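Pectate lyase (Pectobacterium carotovorum, PDB 4U4B) probably cleaves polygalacturonate and pectins, including highly methylated ones, internally by calcium-dependent beta-elimination, leaving unsaturated galacturonosyl ends on the oligosaccharides released. Local coordinates at residues 49-54 and 88-93; 184-189 and 208-213; 229-234 and 265-270; 260-265 and 317-322; 293-298 and 336-341. All coordinates share one frame; numbering follows the deposited sequence.

Interaction 1: 49-54 and 88-93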
# COMPACT_ATOMS: atom_id res chain seq x y z
N GLN A 49 12.47 -11.95 -10.13
CA GLN A 49 12.27 -10.66 -10.80
C GLN A 49 13.56 -9.86 -10.72
O GLN A 49 14.25 -9.88 -9.70
CB GLN A 49 11.12 -9.86 -10.17
CG GLN A 49 9.81 -10.59 -10.07
CD GLN A 49 8.73 -9.73 -9.44
OE1 GLN A 49 8.03 -8.99 -10.14
NE2 GLN A 49 8.61 -9.81 -8.13
N ASP A 50 13.89 -9.19 -11.81
CA ASP A 50 15.10 -8.39 -11.87
C ASP A 50 14.75 -6.93 -11.98
O ASP A 50 13.91 -6.55 -12.80
CB ASP A 50 15.97 -8.79 -13.06
CG ASP A 50 16.60 -10.14 -12.89
OD1 ASP A 50 17.05 -10.47 -11.77
OD2 ASP A 50 16.65 -10.87 -13.91
N VAL A 51 15.41 -6.12 -11.18
CA VAL A 51 15.29 -4.68 -11.28
C VAL A 51 16.52 -4.10 -11.96
O VAL A 51 17.64 -4.30 -11.48
CB VAL A 51 15.11 -4.02 -9.89
CG1 VAL A 51 14.98 -2.53 -10.05
CG2 VAL A 51 13.91 -4.61 -9.17
N TYR A 52 16.29 -3.37 -13.05
CA TYR A 52 17.34 -2.67 -13.79
C TYR A 52 17.22 -1.17 -13.66
O TYR A 52 16.12 -0.59 -13.64
CB TYR A 52 17.29 -3.04 -15.27
CG TYR A 52 17.61 -4.48 -15.55
CD1 TYR A 52 18.91 -4.89 -15.80
CD2 TYR A 52 16.61 -5.43 -15.55
CE1 TYR A 52 19.21 -6.22 -16.03
CE2 TYR A 52 16.88 -6.76 -15.80
CZ TYR A 52 18.18 -7.14 -16.03
OH TYR A 52 18.44 -8.47 -16.28
N ARG A 53 18.38 -0.53 -13.62
CA ARG A 53 18.46 0.91 -13.58
C ARG A 53 19.54 1.43 -14.51
O ARG A 53 20.68 0.93 -14.51
CB ARG A 53 18.73 1.39 -12.16
CG ARG A 53 18.71 2.90 -12.03
CD ARG A 53 19.12 3.32 -10.63
NE ARG A 53 20.56 3.19 -10.44
CZ ARG A 53 21.15 3.18 -9.25
NH1 ARG A 53 20.41 3.27 -8.15
NH2 ARG A 53 22.48 3.07 -9.16
N SER A 54 19.19 2.43 -15.30
CA SER A 54 20.16 3.08 -16.15
C SER A 54 20.23 4.57 -15.86
O SER A 54 19.23 5.18 -15.43
CB SER A 54 19.83 2.84 -17.62
OG SER A 54 20.72 3.57 -18.44
N TYR A 88 14.25 3.08 -15.11
CA TYR A 88 14.08 1.77 -14.50
C TYR A 88 13.23 0.81 -15.35
O TYR A 88 12.33 1.24 -16.08
CB TYR A 88 13.41 1.89 -13.12
CG TYR A 88 14.18 2.68 -12.08
CD1 TYR A 88 14.07 4.05 -12.01
CD2 TYR A 88 14.98 2.03 -11.14
CE1 TYR A 88 14.75 4.78 -11.05
CE2 TYR A 88 15.67 2.74 -10.17
CZ TYR A 88 15.55 4.12 -10.13
OH TYR A 88 16.22 4.83 -9.15
N TRP A 89 13.50 -0.48 -15.19
CA TRP A 89 12.77 -1.58 -15.79
C TRP A 89 12.72 -2.72 -14.80
O TRP A 89 13.68 -2.95 -14.06
CB TRP A 89 13.43 -2.10 -17.08
CG TRP A 89 13.50 -1.12 -18.19
CD1 TRP A 89 12.61 -0.99 -19.22
CD2 TRP A 89 14.51 -0.13 -18.40
NE1 TRP A 89 13.01 0.02 -20.05
CE2 TRP A 89 14.16 0.58 -19.57
CE3 TRP A 89 15.67 0.24 -17.71
CZ2 TRP A 89 14.93 1.63 -20.07
CZ3 TRP A 89 16.42 1.29 -18.20
CH2 TRP A 89 16.06 1.97 -19.37
N VAL A 90 11.61 -3.44 -14.78
CA VAL A 90 11.49 -4.64 -13.99
C VAL A 90 11.17 -5.79 -14.93
O VAL A 90 10.24 -5.70 -15.72
CB VAL A 90 10.39 -4.51 -12.91
CG1 VAL A 90 10.11 -5.84 -12.26
CG2 VAL A 90 10.81 -3.45 -11.87
N ASP A 91 12.00 -6.83 -14.89
CA ASP A 91 11.78 -8.02 -15.71
C ASP A 91 11.33 -9.15 -14.81
O ASP A 91 11.90 -9.36 -13.74
CB ASP A 91 13.05 -8.44 -16.48
CG ASP A 91 13.49 -7.43 -17.52
OD1 ASP A 91 12.76 -6.46 -17.77
OD2 ASP A 91 14.57 -7.61 -18.12
N THR A 92 10.31 -9.87 -15.23
CA THR A 92 9.88 -11.07 -14.53
C THR A 92 10.42 -12.31 -15.25
O THR A 92 10.53 -12.34 -16.48
CB THR A 92 8.35 -11.17 -14.45
OG1 THR A 92 7.82 -11.35 -15.77
CG2 THR A 92 7.74 -9.89 -13.86
N VAL A 93 10.77 -13.33 -14.49
CA VAL A 93 11.29 -14.56 -15.06
C VAL A 93 10.44 -15.75 -14.61
O VAL A 93 10.28 -15.99 -13.42
CB VAL A 93 12.75 -14.79 -14.66
CG1 VAL A 93 13.28 -16.08 -15.27
CG2 VAL A 93 13.59 -13.60 -15.08
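Strands 49-54 and 88-93 run antiparallel with axes 4.6 Å apart, and Asp50-Asp91 and Tyr52-Trp89 form the two hydrogen-bonded pairs. Each pair closes two N-H...O=C bonds, from Asp50 N to Asp91 O at 2.8 Å and from Trp89 N to Tyr52 O at 3.0 Å among them. On the face that carries Arg53, Val51 and Gln49, the aliphatic part of Arg53 lies alongside Tyr88, pointing the same way. With CG anti to the backbone N (chi1 -175°), Arg53 sets its CG methylene over the phenol face, a CH-pi contact 4.0 Å from CG to the centroid of the Tyr88 ring. Both polar ends reach Asp77, and Arg53 NH1 also bonds Thr79, so a long flexible cation and a phenol suit this pair. The two strands are the central ones of a four-stranded antiparallel sheet, ordered 63-68, 46-54, 87-94, 99-106, near the N-terminus and separate from the parallel coils of the lyase. Val51 meets Val90 through CG2 atoms 4.3 Å apart, beta-branched residues well suited to a strand interior. On the other face Tyr52 and Asp91 cross at about a right angle, Tyr52 CE2 lying 3.4 Å from Asp91 OD2 with ring and carboxylate planes 47° apart. Nearby Asp50 is paired with Lys64, which probably offsets the proximity of two acidic side chains. Ser54 CB touches the indole edge of Trp89 at CZ3, 3.8 Å away in the ring plane.

Interaction 2: 184-189 and 208-213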
# COMPACT_ATOMS: atom_id res chain seq x y z
N ASN A 184 -15.14 -8.84 -2.07
CA ASN A 184 -13.69 -8.87 -2.03
C ASN A 184 -13.13 -7.79 -2.94
O ASN A 184 -13.61 -7.60 -4.05
CB ASN A 184 -13.18 -10.24 -2.43
CG ASN A 184 -13.85 -11.35 -1.65
OD1 ASN A 184 -13.92 -11.29 -0.42
ND2 ASN A 184 -14.38 -12.34 -2.35
N CYS A 185 -12.12 -7.07 -2.46
CA CYS A 185 -11.54 -5.98 -3.24
C CYS A 185 -10.03 -6.15 -3.38
O CYS A 185 -9.34 -6.45 -2.41
CB CYS A 185 -11.85 -4.63 -2.60
SG CYS A 185 -13.62 -4.35 -2.32
N ARG A 186 -9.52 -5.96 -4.59
CA ARG A 186 -8.08 -6.11 -4.81
C ARG A 186 -7.54 -4.77 -5.30
O ARG A 186 -8.09 -4.16 -6.21
CB ARG A 186 -7.80 -7.24 -5.79
CG ARG A 186 -6.36 -7.71 -5.85
CD ARG A 186 -6.28 -9.10 -6.43
NE ARG A 186 -4.92 -9.41 -6.89
CZ ARG A 186 -4.14 -10.35 -6.36
NH1 ARG A 186 -4.58 -11.09 -5.35
NH2 ARG A 186 -2.92 -10.54 -6.86
N ILE A 187 -6.50 -4.27 -4.64
CA ILE A 187 -5.96 -2.96 -4.94
C ILE A 187 -4.48 -3.11 -5.27
O ILE A 187 -3.63 -3.26 -4.38
CB ILE A 187 -6.17 -1.99 -3.77
CG1 ILE A 187 -7.65 -1.91 -3.40
CG2 ILE A 187 -5.59 -0.62 -4.08
CD1 ILE A 187 -7.91 -1.08 -2.18
N GLU A 188 -4.18 -3.08 -6.57
CA GLU A 188 -2.84 -3.44 -7.06
C GLU A 188 -2.08 -2.24 -7.60
O GLU A 188 -2.60 -1.47 -8.39
CB GLU A 188 -2.94 -4.51 -8.14
CG GLU A 188 -3.92 -5.65 -7.83
CD GLU A 188 -4.02 -6.68 -8.96
OE1 GLU A 188 -3.36 -6.51 -10.02
OE2 GLU A 188 -4.74 -7.68 -8.78
N ASN A 189 -0.83 -2.10 -7.15
CA ASN A 189 0.05 -1.03 -7.63
C ASN A 189 -0.62 0.34 -7.60
O ASN A 189 -0.76 1.01 -8.62
CB ASN A 189 0.55 -1.36 -9.03
CG ASN A 189 1.58 -0.38 -9.52
OD1 ASN A 189 2.24 0.29 -8.74
ND2 ASN A 189 1.71 -0.29 -10.83
N THR A 208 -7.43 -6.89 -0.39
CA THR A 208 -6.05 -7.28 -0.62
C THR A 208 -5.27 -6.15 -1.25
O THR A 208 -5.65 -5.63 -2.30
CB THR A 208 -5.97 -8.53 -1.52
OG1 THR A 208 -6.72 -9.59 -0.92
CG2 THR A 208 -4.49 -9.00 -1.71
N ILE A 209 -4.18 -5.77 -0.60
CA ILE A 209 -3.26 -4.76 -1.09
C ILE A 209 -2.04 -5.44 -1.69
O ILE A 209 -1.34 -6.17 -0.99
CB ILE A 209 -2.80 -3.82 0.04
CG1 ILE A 209 -4.00 -3.33 0.86
CG2 ILE A 209 -1.97 -2.66 -0.52
CD1 ILE A 209 -4.99 -2.49 0.07
N VAL A 210 -1.83 -5.24 -2.99
CA VAL A 210 -0.73 -5.90 -3.68
C VAL A 210 0.28 -4.87 -4.14
O VAL A 210 0.05 -4.16 -5.12
CB VAL A 210 -1.21 -6.71 -4.92
CG1 VAL A 210 -0.09 -7.65 -5.41
CG2 VAL A 210 -2.47 -7.51 -4.59
N GLY A 211 1.40 -4.80 -3.44
CA GLY A 211 2.38 -3.76 -3.68
C GLY A 211 1.78 -2.38 -3.48
O GLY A 211 0.81 -2.22 -2.74
N GLY A 212 2.35 -1.38 -4.14
CA GLY A 212 1.86 -0.02 -4.00
C GLY A 212 2.69 0.72 -2.97
O GLY A 212 3.46 0.13 -2.21
N VAL A 213 2.53 2.04 -2.94
CA VAL A 213 3.31 2.90 -2.07
C VAL A 213 2.38 3.90 -1.40
O VAL A 213 1.51 4.46 -2.07
CB VAL A 213 4.42 3.61 -2.86
CG1 VAL A 213 5.13 4.62 -2.00
CG2 VAL A 213 5.41 2.59 -3.43
O HOH W 1 -9.13 -9.55 -1.81
O HOH W 2 -1.55 -1.04 -4.22
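Ile187 and Ile209 lie side by side on one face of two parallel strands, their CD1 methyls 3.9 Å apart, and form the tight apolar part of this contact. Beta-branched and wholly hydrocarbon, they suit a buried row in which strand neighbours stack in register. The backbones are laced by four N-H...O=C bonds, running from Thr208 N to Cys185 O at 2.8 Å through to Asn189 N to Val210 O at 3.0 Å. The opposite face, with Arg186, Glu188, Thr208 and Val210, is more polar and partly open to solvent through Arg186 and Glu188. The extended chain of Arg186 carries its guanidinium across Val210, whose CG2 sits over the centre of one face, 3.7 Å from Arg186 CZ. In the guanidinium plane, Arg186 NE donates to Glu188 OE2 at 2.6 Å, a salt bridge that restrains the turning of the arginine head, OE2 being met on its anti side, 35° out of the carboxylate plane. On the Thr208 side a water donates to Cys185 O and hydrogen-bonds Thr208 OG1, 2.6 Å away. At the far end the chain turns at Asn189, where a second water joins Ile187 O to Gly211 O, and Gly212, CA to CA 4.2 Å from Asn189, has backbone angles that call for glycine. Cys185 is tied to Cys180 by a disulfide. Matched isoleucines, in-register parallel bonding and a corner between faces are typical of successive coils of the right-handed parallel beta-helix of pectate lyases.

Interaction 3: 229-234 and 265-270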
# COMPACT_ATOMS: atom_id res chain seq x y z
N LEU A 229 -4.29 1.59 6.46
CA LEU A 229 -5.37 0.64 6.22
C LEU A 229 -6.32 0.62 7.41
O LEU A 229 -5.90 0.36 8.54
CB LEU A 229 -4.81 -0.76 5.97
CG LEU A 229 -3.72 -0.78 4.89
CD1 LEU A 229 -3.13 -2.19 4.72
CD2 LEU A 229 -4.28 -0.23 3.57
N GLN A 230 -7.60 0.88 7.16
CA GLN A 230 -8.59 0.88 8.23
C GLN A 230 -9.62 -0.21 7.97
O GLN A 230 -10.08 -0.37 6.84
CB GLN A 230 -9.27 2.25 8.33
CG GLN A 230 -10.38 2.34 9.36
CD GLN A 230 -9.88 2.72 10.75
OE1 GLN A 230 -8.76 3.20 10.91
NE2 GLN A 230 -10.71 2.52 11.76
N GLN A 231 -9.98 -0.97 8.99
CA GLN A 231 -10.98 -2.03 8.84
C GLN A 231 -12.17 -1.77 9.76
O GLN A 231 -12.03 -1.74 10.98
CB GLN A 231 -10.34 -3.39 9.14
CG GLN A 231 -11.08 -4.61 8.60
CD GLN A 231 -10.12 -5.76 8.35
OE1 GLN A 231 -9.02 -5.55 7.86
NE2 GLN A 231 -10.52 -6.97 8.72
N ASN A 232 -13.35 -1.59 9.17
CA ASN A 232 -14.56 -1.34 9.96
C ASN A 232 -15.59 -2.47 9.91
O ASN A 232 -16.38 -2.64 10.84
CB ASN A 232 -15.21 -0.02 9.51
CG ASN A 232 -14.29 1.17 9.69
OD1 ASN A 232 -13.30 1.09 10.42
ND2 ASN A 232 -14.60 2.28 9.04
N ALA A 233 -15.59 -3.25 8.83
CA ALA A 233 -16.48 -4.41 8.75
C ALA A 233 -16.07 -5.50 9.72
O ALA A 233 -14.89 -5.70 9.98
CB ALA A 233 -16.51 -4.97 7.33
N LYS A 234 -17.06 -6.23 10.24
CA LYS A 234 -16.77 -7.38 11.08
C LYS A 234 -16.70 -8.65 10.23
O LYS A 234 -17.25 -8.70 9.14
CB LYS A 234 -17.84 -7.52 12.17
CG LYS A 234 -17.88 -6.32 13.10
CD LYS A 234 -18.90 -6.52 14.22
CE LYS A 234 -20.32 -6.37 13.73
NZ LYS A 234 -20.66 -4.94 13.49
N GLY A 265 -16.09 -7.79 16.27
CA GLY A 265 -15.16 -8.53 15.43
C GLY A 265 -15.67 -9.90 15.05
O GLY A 265 -16.87 -10.17 15.16
N PRO A 266 -14.76 -10.78 14.58
CA PRO A 266 -13.32 -10.51 14.44
C PRO A 266 -12.94 -9.72 13.19
O PRO A 266 -13.56 -9.87 12.13
CB PRO A 266 -12.71 -11.91 14.37
CG PRO A 266 -13.76 -12.72 13.71
CD PRO A 266 -15.10 -12.15 14.16
N ARG A 267 -11.93 -8.86 13.33
CA ARG A 267 -11.33 -8.18 12.20
C ARG A 267 -9.92 -8.70 12.07
O ARG A 267 -9.15 -8.61 13.02
CB ARG A 267 -11.35 -6.67 12.37
CG ARG A 267 -12.74 -6.10 12.56
CD ARG A 267 -12.80 -4.67 12.09
NE ARG A 267 -14.11 -4.07 12.30
CZ ARG A 267 -14.44 -3.39 13.39
NH1 ARG A 267 -13.56 -3.24 14.37
NH2 ARG A 267 -15.65 -2.85 13.50
N ASN A 268 -9.58 -9.25 10.91
CA ASN A 268 -8.28 -9.90 10.74
C ASN A 268 -7.34 -9.19 9.78
O ASN A 268 -7.76 -8.58 8.80
CB ASN A 268 -8.48 -11.33 10.25
CG ASN A 268 -9.14 -12.20 11.29
OD1 ASN A 268 -9.07 -11.90 12.48
ND2 ASN A 268 -9.78 -13.28 10.85
N LEU A 269 -6.05 -9.32 10.08
CA LEU A 269 -5.00 -8.79 9.23
C LEU A 269 -4.01 -9.90 8.93
O LEU A 269 -3.59 -10.62 9.84
CB LEU A 269 -4.28 -7.61 9.91
CG LEU A 269 -2.96 -7.14 9.29
CD1 LEU A 269 -3.15 -6.59 7.87
CD2 LEU A 269 -2.29 -6.09 10.16
N THR A 270 -3.64 -10.03 7.67
CA THR A 270 -2.48 -10.84 7.33
C THR A 270 -1.53 -9.99 6.52
O THR A 270 -1.86 -9.54 5.42
CB THR A 270 -2.84 -12.11 6.53
OG1 THR A 270 -3.86 -12.84 7.21
CG2 THR A 270 -1.58 -13.01 6.35
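Two successive coils of the pectate lyase parallel beta-helix meet here at a turn between strands, where the chain leaving strand 227-231 passes the start of strand 267-271, and Arg267 of the later coil reaches into the turn of the earlier one. Its side chain, extended from CG to NE, runs alongside Gln231 but points the other way, the amide and guanidinium planes being 82° apart. Arg267 NH2 donates to Asn232 O at 2.8 Å, approaching from above the carbonyl plane. A weak bond from Arg267 NE reaches Ala233 O at 2.9 Å, in the plane of the guanidinium. Gln231 O covers one face of the same group and lies 3.2 Å from Arg267 CD. Arginine suits this site because one flat cation can serve several carbonyls of a turn at once; its NH1 also bonds Ser256 and Asn263, so the buried charge is well supplied with acceptors. Gln231 CG stands anti to the backbone N (chi1 -160°), directing the amide to the later strand, where Gln231 NE2 donates to Asn268 O at 3.2 Å. Meanwhile OE1 is held by Thr238 and Trp254, so both ends of the buried amide are satisfied. At the solvent-exposed end Lys234 bends its chain past Gly265 towards Asn262 O, its ammonium partner, and in doing so brings Lys234 CD within 3.7 Å of Gly265 N.

Interaction 4: 260-265 and 317-322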
# COMPACT_ATOMS: atom_id res chain seq x y z
N CYS A 260 -15.94 2.16 16.59
CA CYS A 260 -17.00 2.17 15.59
C CYS A 260 -18.39 2.02 16.19
O CYS A 260 -18.56 1.56 17.32
CB CYS A 260 -16.78 1.05 14.56
SG CYS A 260 -15.74 1.54 13.18
N THR A 261 -19.38 2.44 15.40
CA THR A 261 -20.78 2.15 15.66
C THR A 261 -21.01 0.66 15.47
O THR A 261 -20.61 0.10 14.45
CB THR A 261 -21.68 2.94 14.73
OG1 THR A 261 -21.53 4.33 15.00
CG2 THR A 261 -23.13 2.51 14.88
N ASN A 262 -21.67 0.03 16.45
CA ASN A 262 -21.81 -1.42 16.47
C ASN A 262 -20.46 -2.10 16.33
O ASN A 262 -20.32 -3.04 15.56
CB ASN A 262 -22.76 -1.89 15.37
CG ASN A 262 -24.14 -1.32 15.51
OD1 ASN A 262 -24.68 -1.24 16.62
ND2 ASN A 262 -24.73 -0.91 14.40
N ASN A 263 -19.48 -1.60 17.07
CA ASN A 263 -18.13 -2.15 17.01
C ASN A 263 -18.12 -3.60 17.47
O ASN A 263 -18.95 -4.02 18.28
CB ASN A 263 -17.17 -1.32 17.87
CG ASN A 263 -15.73 -1.49 17.45
OD1 ASN A 263 -15.43 -2.12 16.43
ND2 ASN A 263 -14.81 -0.92 18.24
N GLY A 264 -17.18 -4.37 16.93
CA GLY A 264 -17.10 -5.79 17.21
C GLY A 264 -16.14 -6.46 16.24
O GLY A 264 -15.45 -5.79 15.48
N GLY A 265 -16.09 -7.79 16.27
CA GLY A 265 -15.16 -8.53 15.43
C GLY A 265 -15.67 -9.90 15.05
O GLY A 265 -16.87 -10.17 15.16
N GLY A 317 -11.38 -2.72 22.34
CA GLY A 317 -12.33 -2.25 21.34
C GLY A 317 -13.62 -1.76 21.97
O GLY A 317 -14.33 -2.50 22.65
N VAL A 318 -13.94 -0.49 21.70
CA VAL A 318 -15.02 0.22 22.37
C VAL A 318 -16.14 0.65 21.41
O VAL A 318 -15.90 0.92 20.24
CB VAL A 318 -14.42 1.45 23.11
CG1 VAL A 318 -15.15 2.73 22.77
CG2 VAL A 318 -14.36 1.20 24.60
N GLU A 319 -17.38 0.66 21.90
CA GLU A 319 -18.51 1.16 21.11
C GLU A 319 -18.49 2.68 21.02
O GLU A 319 -18.11 3.36 21.97
CB GLU A 319 -19.83 0.68 21.73
CG GLU A 319 -21.07 1.15 20.99
CD GLU A 319 -21.34 0.35 19.73
OE1 GLU A 319 -20.67 -0.69 19.53
OE2 GLU A 319 -22.22 0.76 18.95
N LYS A 320 -18.89 3.22 19.87
CA LYS A 320 -18.86 4.66 19.65
C LYS A 320 -19.66 5.41 20.71
O LYS A 320 -20.79 5.03 21.01
CB LYS A 320 -19.39 5.03 18.27
CG LYS A 320 -19.27 6.52 17.95
CD LYS A 320 -19.66 6.85 16.52
CE LYS A 320 -18.57 7.68 15.84
NZ LYS A 320 -18.16 8.87 16.64
N GLY A 321 -19.07 6.47 21.27
CA GLY A 321 -19.74 7.31 22.24
C GLY A 321 -19.70 6.80 23.67
O GLY A 321 -20.14 7.49 24.59
N LYS A 322 -19.15 5.61 23.87
CA LYS A 322 -19.15 4.97 25.18
C LYS A 322 -17.74 4.87 25.76
O LYS A 322 -17.48 4.05 26.63
CB LYS A 322 -19.78 3.58 25.10
CG LYS A 322 -21.23 3.61 24.64
CD LYS A 322 -21.81 2.20 24.54
CE LYS A 322 -23.32 2.23 24.32
NZ LYS A 322 -23.71 2.83 23.01
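Asn263 and Val318 make the first polar link as the chain leaves Gly317, for Asn263 ND2 donates to Val318 O at 2.9 Å, the carbonyl oxygen lying in the amide plane while the nitrogen stands above the carbonyl plane. The asparagine CG is anti to its own backbone N (chi1 -158°), which directs the amide to the other loop; the same ND2 also bonds Cys257 O, and OD1 accepts from Gly264 N. Glu319 follows and carries most of the contact. Its chain leaves the backbone heading away from the 260-265 loop, then bends at chi2 (78°) so that the carboxylate comes back against the type II beta turn from Cys260 to Asn263. There Glu319 OE2 accepts from Asn262 N at 2.7 Å and Glu319 OE1 from Asn263 N at 2.9 Å, both met on the syn side and tilted out of the carboxylate plane. A forked acid suits two adjacent amides that face the same way, and glutamate has the length to reach them. Lys320 comes next: its backbone N donates to Cys260 O at 3.1 Å, and the side chain runs outward past Thr261, with Lys320 CD 3.5 Å from Thr261 OG1. Lys320 itself lies in another type II turn, which runs from Glu319 to Lys322. Cys260 is in turn fixed by its disulfide to Cys257. The contact thus joins two surface loops that project from the flank of the beta-helix almost wholly by polar bonds, and a carboxylate gripped by two backbone amides would probably favour its ionised form.

Interaction 5: 293-298 and 336-341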
# COMPACT_ATOMS: atom_id res chain seq x y z
N VAL A 293 -7.38 -10.91 14.90
CA VAL A 293 -6.12 -11.62 14.74
C VAL A 293 -5.23 -10.98 13.67
O VAL A 293 -5.56 -10.96 12.49
CB VAL A 293 -6.35 -13.10 14.37
CG1 VAL A 293 -5.03 -13.76 13.99
CG2 VAL A 293 -7.03 -13.83 15.51
N ALA A 294 -4.09 -10.45 14.11
CA ALA A 294 -3.13 -9.90 13.17
C ALA A 294 -1.97 -10.88 12.98
O ALA A 294 -1.21 -11.15 13.90
CB ALA A 294 -2.61 -8.56 13.66
N GLU A 295 -1.86 -11.42 11.77
CA GLU A 295 -0.75 -12.31 11.43
C GLU A 295 0.27 -11.54 10.59
O GLU A 295 -0.07 -10.96 9.56
CB GLU A 295 -1.26 -13.54 10.69
CG GLU A 295 -0.20 -14.58 10.35
CD GLU A 295 -0.80 -15.81 9.71
OE1 GLU A 295 -2.03 -15.99 9.85
OE2 GLU A 295 -0.07 -16.58 9.07
N ILE A 296 1.52 -11.52 11.05
CA ILE A 296 2.56 -10.73 10.42
C ILE A 296 3.76 -11.57 10.03
O ILE A 296 4.30 -12.32 10.84
CB ILE A 296 3.07 -9.59 11.32
CG1 ILE A 296 1.91 -8.76 11.89
CG2 ILE A 296 4.06 -8.71 10.57
CD1 ILE A 296 1.05 -8.19 10.83
N ARG A 297 4.20 -11.40 8.79
CA ARG A 297 5.37 -12.06 8.26
C ARG A 297 6.12 -11.10 7.35
O ARG A 297 5.50 -10.27 6.67
CB ARG A 297 4.96 -13.33 7.51
CG ARG A 297 6.12 -14.11 6.94
CD ARG A 297 6.95 -14.79 8.03
NE ARG A 297 8.28 -15.17 7.53
CZ ARG A 297 9.35 -14.41 7.66
NH1 ARG A 297 9.26 -13.24 8.28
NH2 ARG A 297 10.52 -14.80 7.17
N ASP A 298 7.45 -11.16 7.36
CA ASP A 298 8.25 -10.51 6.32
C ASP A 298 8.09 -8.99 6.34
O ASP A 298 7.84 -8.36 5.31
CB ASP A 298 7.86 -11.05 4.95
CG ASP A 298 9.03 -11.16 4.01
OD1 ASP A 298 9.74 -12.18 4.08
OD2 ASP A 298 9.24 -10.23 3.20
N ASN A 336 -4.07 -13.07 19.47
CA ASN A 336 -4.41 -11.88 18.70
C ASN A 336 -3.23 -11.31 17.92
O ASN A 336 -3.42 -10.67 16.89
CB ASN A 336 -4.97 -10.80 19.62
CG ASN A 336 -6.20 -11.26 20.36
OD1 ASN A 336 -6.12 -11.68 21.52
ND2 ASN A 336 -7.36 -11.18 19.70
N CYS A 337 -2.02 -11.53 18.42
CA CYS A 337 -0.84 -11.03 17.75
C CYS A 337 0.04 -12.17 17.28
O CYS A 337 1.01 -12.54 17.95
CB CYS A 337 -0.07 -10.09 18.67
SG CYS A 337 -0.82 -8.45 18.85
N LYS A 338 -0.31 -12.73 16.13
CA LYS A 338 0.41 -13.87 15.56
C LYS A 338 1.66 -13.41 14.84
O LYS A 338 1.76 -13.50 13.62
CB LYS A 338 -0.48 -14.65 14.59
CG LYS A 338 -1.50 -15.53 15.28
CD LYS A 338 -2.37 -16.25 14.26
CE LYS A 338 -2.27 -17.76 14.42
NZ LYS A 338 -3.38 -18.48 13.74
N VAL A 339 2.62 -12.91 15.61
CA VAL A 339 3.85 -12.38 15.04
C VAL A 339 5.01 -12.64 16.00
O VAL A 339 4.86 -12.52 17.22
CB VAL A 339 3.72 -10.87 14.74
CG1 VAL A 339 3.22 -10.12 15.97
CG2 VAL A 339 5.03 -10.30 14.27
N SER A 340 6.16 -13.04 15.45
CA SER A 340 7.37 -13.25 16.24
C SER A 340 8.41 -12.19 15.90
O SER A 340 8.30 -11.53 14.86
CB SER A 340 7.95 -14.65 16.01
OG SER A 340 6.95 -15.64 16.12
N ARG A 341 9.42 -12.04 16.75
CA ARG A 341 10.46 -11.05 16.48
C ARG A 341 11.23 -11.36 15.20
O ARG A 341 11.78 -10.46 14.57
CB ARG A 341 11.44 -10.96 17.64
CG ARG A 341 11.58 -9.55 18.15
CD ARG A 341 10.83 -9.42 19.44
NE ARG A 341 11.53 -10.20 20.46
CZ ARG A 341 11.08 -10.44 21.68
NH1 ARG A 341 9.90 -9.97 22.08
NH2 ARG A 341 11.84 -11.16 22.50
O HOH W 3 3.65 -15.10 11.36
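Because Ile296 has CG1 anti to the carbonyl carbon (chi1 -50°) and Val339 turns CG1 between its backbone N and carbonyl carbon (chi1 52°), which leaves CG2 anti to the N, the two side chains lie side by side, with Ile296 CB 3.6 Å from Val339 CG2. Both are beta-branched hydrocarbons, apt for a buried strand edge, and Ile296 also packs on Leu269 and Ile271 of the preceding coil. Parallel bonding joins the backbones: Ala294 N donates to Asn336 O at 2.9 Å, Ala294 O accepts from Lys338 N at 2.9 Å, and Ile296 N reaches Lys338 O at 3.3 Å from above the carbonyl plane. Strand 337-338 extends the parallel beta-helix by one rung beyond strand 293-301. Its run is brief, since Lys338 centres an inverse gamma turn. A water donates to Ile296 O and, weakly, to Lys338 O. Small Ala294 pairs with Cys337, whose sulfur is held in a disulfide with Cys312. On the other side Lys338 sends its aliphatic chain across Val293, Lys338 CD lying 3.7 Å from Val293 CG1, while its ammonium stays 4.8 Å from Glu295 OE1, measured from Lys338 NZ, too far for a salt bridge.

Interaction 1 stands apart: it is a buried antiparallel pairing in the separate N-terminal sheet, its centre about 46 Å from that of interaction 4. The other four belong to the parallel beta-helix. Interactions 2 and 5 are buried strand pairings of the parallel kind, knit by backbone bonds, less regular in interaction 5, and by beta-branched side chains. Interaction 3 lies between them, meeting interaction 2 where Leu229 packs on Ile209 and interaction 5 along the neighbouring strands 267-271 and 293-301. Partly buried, it relies on side chains bonding to carbonyls. Interaction 4, the surface contact, shares Gly265 with interaction 3 and joins irregular loops through a carboxylate and amides.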